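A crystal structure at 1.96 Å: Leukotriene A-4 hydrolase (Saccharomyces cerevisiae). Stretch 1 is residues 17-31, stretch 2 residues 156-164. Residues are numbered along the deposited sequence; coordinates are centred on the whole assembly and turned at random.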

ATOM      1  N   TYR A  17       6.279  18.842  13.104  1.00 22.29           N
ATOM      2  CA  TYR A  17       7.054  19.148  11.908  1.00 24.02           C
ATOM      3  C   TYR A  17       7.495  17.894  11.148  1.00 23.42           C
ATOM      4  O   TYR A  17       7.953  16.928  11.750  1.00 27.31           O
ATOM      5  CB  TYR A  17       8.279  20.015  12.284  1.00 24.45           C
ATOM      6  CG  TYR A  17       8.859  20.721  11.079  1.00 28.88           C
ATOM      7  CD1 TYR A  17       8.422  21.984  10.724  1.00 31.13           C
ATOM      8  CD2 TYR A  17       9.810  20.109  10.278  1.00 31.47           C
ATOM      9  CE1 TYR A  17       8.932  22.639   9.629  1.00 29.12           C
ATOM     10  CE2 TYR A  17      10.329  20.756   9.154  1.00 31.97           C
ATOM     11  CZ  TYR A  17       9.877  22.022   8.838  1.00 32.47           C
ATOM     12  OH  TYR A  17      10.357  22.692   7.735  1.00 31.30           O
ATOM     13  N   ASP A  18       7.348  17.918   9.819  1.00 22.11           N
ATOM     14  CA  ASP A  18       7.764  16.822   8.955  1.00 22.54           C
ATOM     15  C   ASP A  18       9.243  16.938   8.555  1.00 28.85           C
ATOM     16  O   ASP A  18       9.595  17.752   7.701  1.00 25.84           O
ATOM     17  CB  ASP A  18       6.893  16.840   7.685  1.00 22.68           C
ATOM     18  CG  ASP A  18       7.217  15.727   6.732  1.00 23.47           C
ATOM     19  OD1 ASP A  18       8.176  14.962   6.994  1.00 24.23           O
ATOM     20  OD2 ASP A  18       6.484  15.614   5.720  1.00 22.38           O
ATOM     21  N   GLN A  19      10.080  16.080   9.126  1.00 22.52           N
ATOM     22  CA  GLN A  19      11.534  16.115   8.914  1.00 22.67           C
ATOM     23  C   GLN A  19      11.992  15.542   7.565  1.00 26.79           C
ATOM     24  O   GLN A  19      13.188  15.572   7.258  1.00 25.70           O
ATOM     25  CB  GLN A  19      12.224  15.312  10.018  1.00 21.96           C
ATOM     26  CG  GLN A  19      11.962  15.838  11.426  1.00 35.37           C
ATOM     27  CD  GLN A  19      12.721  17.100  11.707  1.00 44.65           C
ATOM     28  OE1 GLN A  19      13.872  17.239  11.303  1.00 45.67           O
ATOM     29  NE2 GLN A  19      12.090  18.030  12.411  1.00 53.80           N
ATOM     30  N   SER A  20      11.055  15.002   6.782  1.00 21.93           N
ATOM     31  CA  SER A  20      11.395  14.359   5.508  1.00 23.74           C
ATOM     32  C   SER A  20      11.268  15.298   4.317  1.00 25.66           C
ATOM     33  O   SER A  20      11.433  14.860   3.179  1.00 25.81           O
ATOM     34  CB  SER A  20      10.498  13.138   5.254  1.00 19.58           C
ATOM     35  OG  SER A  20      10.707  12.141   6.238  1.00 25.09           O
ATOM     36  N   THR A  21      10.951  16.570   4.557  1.00 24.78           N
ATOM     37  CA  THR A  21      10.894  17.541   3.451  1.00 17.22           C
ATOM     38  C   THR A  21      11.992  18.590   3.606  1.00 28.98           C
ATOM     39  O   THR A  21      12.366  18.961   4.717  1.00 24.86           O
ATOM     40  CB  THR A  21       9.527  18.243   3.338  1.00 25.62           C
ATOM     41  OG1 THR A  21       9.550  19.179   2.257  1.00 23.48           O
ATOM     42  CG2 THR A  21       9.199  18.994   4.595  1.00 19.07           C
ATOM     43  N   LEU A  22      12.505  19.064   2.478  1.00 25.02           N
ATOM     44  CA  LEU A  22      13.493  20.137   2.474  1.00 27.28           C
ATOM     45  C   LEU A  22      12.792  21.471   2.221  1.00 24.97           C
ATOM     46  O   LEU A  22      13.431  22.521   2.150  1.00 26.40           O
ATOM     47  CB  LEU A  22      14.534  19.878   1.385  1.00 24.82           C
ATOM     48  CG  LEU A  22      15.330  18.585   1.550  1.00 26.62           C
ATOM     49  CD1 LEU A  22      16.333  18.400   0.416  1.00 30.13           C
ATOM     50  CD2 LEU A  22      16.032  18.573   2.896  1.00 27.30           C
ATOM     51  N   SER A  23      11.475  21.421   2.061  1.00 22.31           N
ATOM     52  CA  SER A  23      10.704  22.610   1.704  1.00 27.46           C
ATOM     53  C   SER A  23      10.429  23.476   2.934  1.00 28.92           C
ATOM     54  O   SER A  23      10.533  23.006   4.066  1.00 32.40           O
ATOM     55  CB  SER A  23       9.389  22.226   1.031  1.00 22.97           C
ATOM     56  OG  SER A  23       8.461  21.741   1.983  1.00 24.58           O
ATOM     57  N   ASN A  24      10.096  24.747   2.729  1.00 28.32           N
ATOM     58  CA  ASN A  24       9.722  25.558   3.887  1.00 31.93           C
ATOM     59  C   ASN A  24       8.218  25.747   3.923  1.00 25.46           C
ATOM     60  O   ASN A  24       7.695  26.859   3.848  1.00 34.01           O
ATOM     61  CB  ASN A  24      10.508  26.874   3.990  1.00 32.18           C
ATOM     62  CG  ASN A  24      10.431  27.739   2.733  1.00 30.73           C
ATOM     63  OD1 ASN A  24       9.880  27.354   1.700  1.00 26.63           O
ATOM     64  ND2 ASN A  24      11.014  28.926   2.828  1.00 29.55           N
ATOM     65  N   TYR A  25       7.531  24.624   4.050  1.00 20.07           N
ATOM     66  CA  TYR A  25       6.091  24.595   3.880  1.00 17.52           C
ATOM     67  C   TYR A  25       5.323  25.320   4.978  1.00 25.80           C
ATOM     68  O   TYR A  25       4.204  25.783   4.749  1.00 34.73           O
ATOM     69  CB  TYR A  25       5.604  23.153   3.777  1.00 18.62           C
ATOM     70  CG  TYR A  25       5.705  22.365   5.064  1.00 23.21           C
ATOM     71  CD1 TYR A  25       4.600  22.218   5.898  1.00 21.79           C
ATOM     72  CD2 TYR A  25       6.907  21.783   5.457  1.00 21.63           C
ATOM     73  CE1 TYR A  25       4.679  21.479   7.075  1.00 19.63           C
ATOM     74  CE2 TYR A  25       6.999  21.055   6.635  1.00 23.01           C
ATOM     75  CZ  TYR A  25       5.872  20.893   7.427  1.00 24.40           C
ATOM     76  OH  TYR A  25       5.954  20.156   8.581  1.00 23.63           O
ATOM     77  N   LYS A  26       5.891  25.418   6.171  1.00 25.23           N
ATOM     78  CA  LYS A  26       5.196  26.138   7.241  1.00 31.15           C
ATOM     79  C   LYS A  26       5.054  27.629   6.905  1.00 38.56           C
ATOM     80  O   LYS A  26       4.306  28.352   7.564  1.00 40.95           O
ATOM     81  CB  LYS A  26       5.938  26.004   8.575  1.00 32.55           C
ATOM     82  CG  LYS A  26       6.033  24.604   9.148  1.00 29.72           C
ATOM     83  CD  LYS A  26       4.680  24.071   9.596  1.00 35.29           C
ATOM     84  CE  LYS A  26       4.846  22.912  10.587  1.00 43.62           C
ATOM     85  NZ  LYS A  26       3.535  22.292  10.966  1.00 40.23           N
ATOM     86  N   ASP A  27       5.780  28.094   5.889  1.00 33.53           N
ATOM     87  CA  ASP A  27       5.854  29.525   5.597  1.00 35.87           C
ATOM     88  C   ASP A  27       4.858  29.970   4.540  1.00 41.02           C
ATOM     89  O   ASP A  27       4.757  31.157   4.239  1.00 41.27           O
ATOM     90  CB  ASP A  27       7.256  29.903   5.122  1.00 39.09           C
ATOM     91  CG  ASP A  27       8.296  29.793   6.219  1.00 44.62           C
ATOM     92  OD1 ASP A  27       7.909  29.717   7.397  1.00 42.39           O
ATOM     93  OD2 ASP A  27       9.505  29.782   5.900  1.00 51.78           O
ATOM     94  N   PHE A  28       4.147  29.016   3.954  1.00 37.01           N
ATOM     95  CA  PHE A  28       3.238  29.313   2.859  1.00 34.79           C
ATOM     96  C   PHE A  28       1.973  28.486   2.966  1.00 36.22           C
ATOM     97  O   PHE A  28       1.969  27.416   3.572  1.00 37.70           O
ATOM     98  CB  PHE A  28       3.898  29.001   1.512  1.00 28.73           C
ATOM     99  CG  PHE A  28       5.186  29.726   1.286  1.00 35.82           C
ATOM    100  CD1 PHE A  28       5.196  30.977   0.697  1.00 34.48           C
ATOM    101  CD2 PHE A  28       6.393  29.153   1.662  1.00 35.02           C
ATOM    102  CE1 PHE A  28       6.385  31.648   0.488  1.00 41.53           C
ATOM    103  CE2 PHE A  28       7.587  29.824   1.463  1.00 38.00           C
ATOM    104  CZ  PHE A  28       7.584  31.069   0.867  1.00 37.81           C
ATOM    105  N   ALA A  29       0.898  28.991   2.370  1.00 37.56           N
ATOM    106  CA  ALA A  29      -0.309  28.208   2.187  1.00 36.04           C
ATOM    107  C   ALA A  29      -0.418  27.894   0.706  1.00 32.84           C
ATOM    108  O   ALA A  29      -0.246  28.783  -0.125  1.00 35.43           O
ATOM    109  CB  ALA A  29      -1.513  28.989   2.645  1.00 37.94           C
ATOM    110  N   VAL A  30      -0.687  26.640   0.372  1.00 28.43           N
ATOM    111  CA  VAL A  30      -0.868  26.268  -1.024  1.00 26.31           C
ATOM    112  C   VAL A  30      -2.355  26.229  -1.320  1.00 30.90           C
ATOM    113  O   VAL A  30      -3.061  25.322  -0.897  1.00 37.27           O
ATOM    114  CB  VAL A  30      -0.216  24.918  -1.379  1.00 32.03           C
ATOM    115  CG1 VAL A  30      -0.484  24.575  -2.840  1.00 32.22           C
ATOM    116  CG2 VAL A  30       1.270  24.964  -1.127  1.00 32.16           C
ATOM    117  N   LEU A  31      -2.816  27.235  -2.052  1.00 33.52           N
ATOM    118  CA  LEU A  31      -4.234  27.408  -2.334  1.00 30.77           C
ATOM    119  C   LEU A  31      -4.704  26.603  -3.537  1.00 32.33           C
ATOM    120  O   LEU A  31      -5.870  26.250  -3.622  1.00 31.10           O
ATOM    121  CB  LEU A  31      -4.529  28.888  -2.555  1.00 26.72           C
ATOM    122  CG  LEU A  31      -3.967  29.744  -1.412  1.00 34.70           C
ATOM    123  CD1 LEU A  31      -4.240  31.212  -1.643  1.00 39.55           C
ATOM    124  CD2 LEU A  31      -4.534  29.260  -0.076  1.00 41.76           C
ATOM    125  N   PRO A 156       8.384  19.532  -8.929  1.00 23.37           N
ATOM    126  CA  PRO A 156       8.836  20.275  -7.751  1.00 19.70           C
ATOM    127  C   PRO A 156       7.628  20.679  -6.920  1.00 27.59           C
ATOM    128  O   PRO A 156       6.621  21.125  -7.470  1.00 23.89           O
ATOM    129  CB  PRO A 156       9.554  21.492  -8.349  1.00 23.75           C
ATOM    130  CG  PRO A 156       8.978  21.654  -9.722  1.00 26.49           C
ATOM    131  CD  PRO A 156       8.493  20.309 -10.181  1.00 23.13           C
ATOM    132  N   CYS A 157       7.705  20.483  -5.609  1.00 23.86           N
ATOM    133  CA  CYS A 157       6.550  20.736  -4.772  1.00 25.46           C
ATOM    134  C   CYS A 157       6.896  20.769  -3.292  1.00 26.65           C
ATOM    135  O   CYS A 157       8.036  20.532  -2.886  1.00 24.12           O
ATOM    136  CB  CYS A 157       5.487  19.653  -5.019  1.00 24.77           C
ATOM    137  SG  CYS A 157       6.046  17.951  -4.701  1.00 29.81           S
ATOM    138  N   PHE A 158       5.902  21.083  -2.477  1.00 23.56           N
ATOM    139  CA  PHE A 158       6.045  20.914  -1.035  1.00 26.22           C
ATOM    140  C   PHE A 158       5.671  19.464  -0.750  1.00 28.62           C
ATOM    141  O   PHE A 158       4.508  19.155  -0.469  1.00 31.67           O
ATOM    142  CB  PHE A 158       5.099  21.849  -0.307  1.00 24.93           C
ATOM    143  CG  PHE A 158       5.399  23.307  -0.517  1.00 31.53           C
ATOM    144  CD1 PHE A 158       6.505  23.894   0.070  1.00 29.07           C
ATOM    145  CD2 PHE A 158       4.568  24.093  -1.287  1.00 38.08           C
ATOM    146  CE1 PHE A 158       6.778  25.240  -0.108  1.00 34.13           C
ATOM    147  CE2 PHE A 158       4.840  25.448  -1.461  1.00 38.85           C
ATOM    148  CZ  PHE A 158       5.947  26.017  -0.872  1.00 31.52           C
ATOM    149  N   ASP A 159       6.649  18.569  -0.863  1.00 22.85           N
ATOM    150  CA  ASP A 159       6.402  17.121  -0.816  1.00 23.93           C
ATOM    151  C   ASP A 159       6.282  16.602   0.617  1.00 20.24           C
ATOM    152  O   ASP A 159       7.133  15.834   1.103  1.00 20.04           O
ATOM    153  CB  ASP A 159       7.494  16.349  -1.583  1.00 26.13           C
ATOM    154  CG  ASP A 159       7.134  14.885  -1.812  1.00 24.41           C
ATOM    155  OD1 ASP A 159       5.988  14.482  -1.513  1.00 24.46           O
ATOM    156  OD2 ASP A 159       7.998  14.120  -2.310  1.00 20.00           O
ATOM    157  N   THR A 160       5.208  17.015   1.285  1.00 20.63           N
ATOM    158  CA  THR A 160       4.916  16.552   2.643  1.00 19.42           C
ATOM    159  C   THR A 160       3.414  16.277   2.767  1.00 17.31           C
ATOM    160  O   THR A 160       2.599  16.957   2.147  1.00 21.97           O
ATOM    161  CB  THR A 160       5.412  17.573   3.725  1.00 26.86           C
ATOM    162  OG1 THR A 160       4.756  17.323   4.969  1.00 19.45           O
ATOM    163  CG2 THR A 160       5.135  18.991   3.305  1.00 33.51           C
ATOM    164  N   PRO A 161       3.041  15.256   3.546  1.00 18.03           N
ATOM    165  CA  PRO A 161       1.601  15.008   3.677  1.00 20.10           C
ATOM    166  C   PRO A 161       0.899  16.081   4.522  1.00 24.79           C
ATOM    167  O   PRO A 161      -0.335  16.100   4.572  1.00 21.84           O
ATOM    168  CB  PRO A 161       1.534  13.621   4.314  1.00 15.92           C
ATOM    169  CG  PRO A 161       2.887  13.399   4.947  1.00 20.16           C
ATOM    170  CD  PRO A 161       3.863  14.148   4.070  1.00 18.59           C
ATOM    171  N   SER A 162       1.675  16.977   5.139  1.00 19.61           N
ATOM    172  CA  SER A 162       1.124  18.154   5.806  1.00 22.00           C
ATOM    173  C   SER A 162       0.544  19.176   4.837  1.00 25.53           C
ATOM    174  O   SER A 162      -0.283  19.994   5.228  1.00 26.08           O
ATOM    175  CB  SER A 162       2.172  18.848   6.692  1.00 28.40           C
ATOM    176  OG  SER A 162       2.370  18.142   7.901  1.00 28.96           O
ATOM    177  N   VAL A 163       0.972  19.146   3.576  1.00 21.56           N
ATOM    178  CA  VAL A 163       0.461  20.118   2.609  1.00 23.16           C
ATOM    179  C   VAL A 163      -0.564  19.476   1.686  1.00 25.84           C
ATOM    180  O   VAL A 163      -0.248  18.501   1.021  1.00 21.46           O
ATOM    181  CB  VAL A 163       1.612  20.727   1.784  1.00 21.49           C
ATOM    182  CG1 VAL A 163       1.082  21.646   0.673  1.00 22.60           C
ATOM    183  CG2 VAL A 163       2.553  21.495   2.709  1.00 16.88           C
ATOM    184  N   LYS A 164      -1.790  20.006   1.665  1.00 23.12           N
ATOM    185  CA  LYS A 164      -2.834  19.489   0.785  1.00 28.89           C
ATOM    186  C   LYS A 164      -3.413  20.639  -0.025  1.00 24.86           C
ATOM    187  O   LYS A 164      -3.576  21.747   0.484  1.00 32.02           O
ATOM    188  CB  LYS A 164      -3.940  18.805   1.598  1.00 25.17           C
ATOM    189  CG  LYS A 164      -3.397  17.841   2.647  1.00 27.77           C
ATOM    190  CD  LYS A 164      -4.280  16.613   2.791  1.00 29.98           C
ATOM    191  CE  LYS A 164      -5.431  16.870   3.735  1.00 18.18           C
ATOM    192  NZ  LYS A 164      -6.178  15.615   4.029  1.00 20.17           N
TER
HETATM  193  O   HOH W   1       7.507  14.264   3.487  1.00 25.08           O
HETATM  194  O   HOH W   2       3.699  19.450   9.975  1.00 28.29           O

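Phe-158 forms the apolar centre of this contact and has the largest area covered by the opposing stretch. Its flat ring offers a broad nonpolar surface to several neighbours at once: Val-30 CG2 lies 3.4 Å from Phe-158 CD2, Tyr-25 CB 3.9 Å from Phe-158 CD1, and Phe-28 CD2 4.1 Å from Phe-158 CZ. At the ring edge sits Ser-23, whose CB is 3.5 Å from Phe-158 CD1; the CA atoms of Ser-23 and Phe-158 are 5.7 Å apart here. Val-163 extends the apolar patch, its CG1 3.8 Å from Val-30 CG2 and its CG2 3.6 Å from Tyr-25 CB, so the two branches of one compact side chain serve different partners.

No backbone hydrogen bond joins the stretches; side chains do the work. Stretch 1 runs from a type I turn (Asp-18 to Thr-21) through a 3-10 segment into a strand, while stretch 2 has a type I turn from Thr-160 to Val-163, closed by Val-163 N to Thr-160 O at 3.1 Å.

Tyr-25 leads from the apolar centre to the polar edge. Thr-160 CG2 lies over one face of its ring, 4.0 Å from the centroid, in a CH-pi contact, and the phenol OH accepts a hydrogen bond from Asp-18 N at 2.9 Å. A water links Tyr-25 OH (2.7 Å) to Ser-162 OG (2.8 Å).

Threonine suits its place because its methyl meets the ring while its hydroxyl, Thr-160 OG1, donates a short 2.5 Å hydrogen bond to Asp-18 OD2. That carboxylate is well used: OD1 accepts from Ser-20 N at 2.9 Å within its own turn, and a second water donates to both Asp-18 OD2 (2.8 Å) and Asp-159 O (2.9 Å), bridging the stretches again.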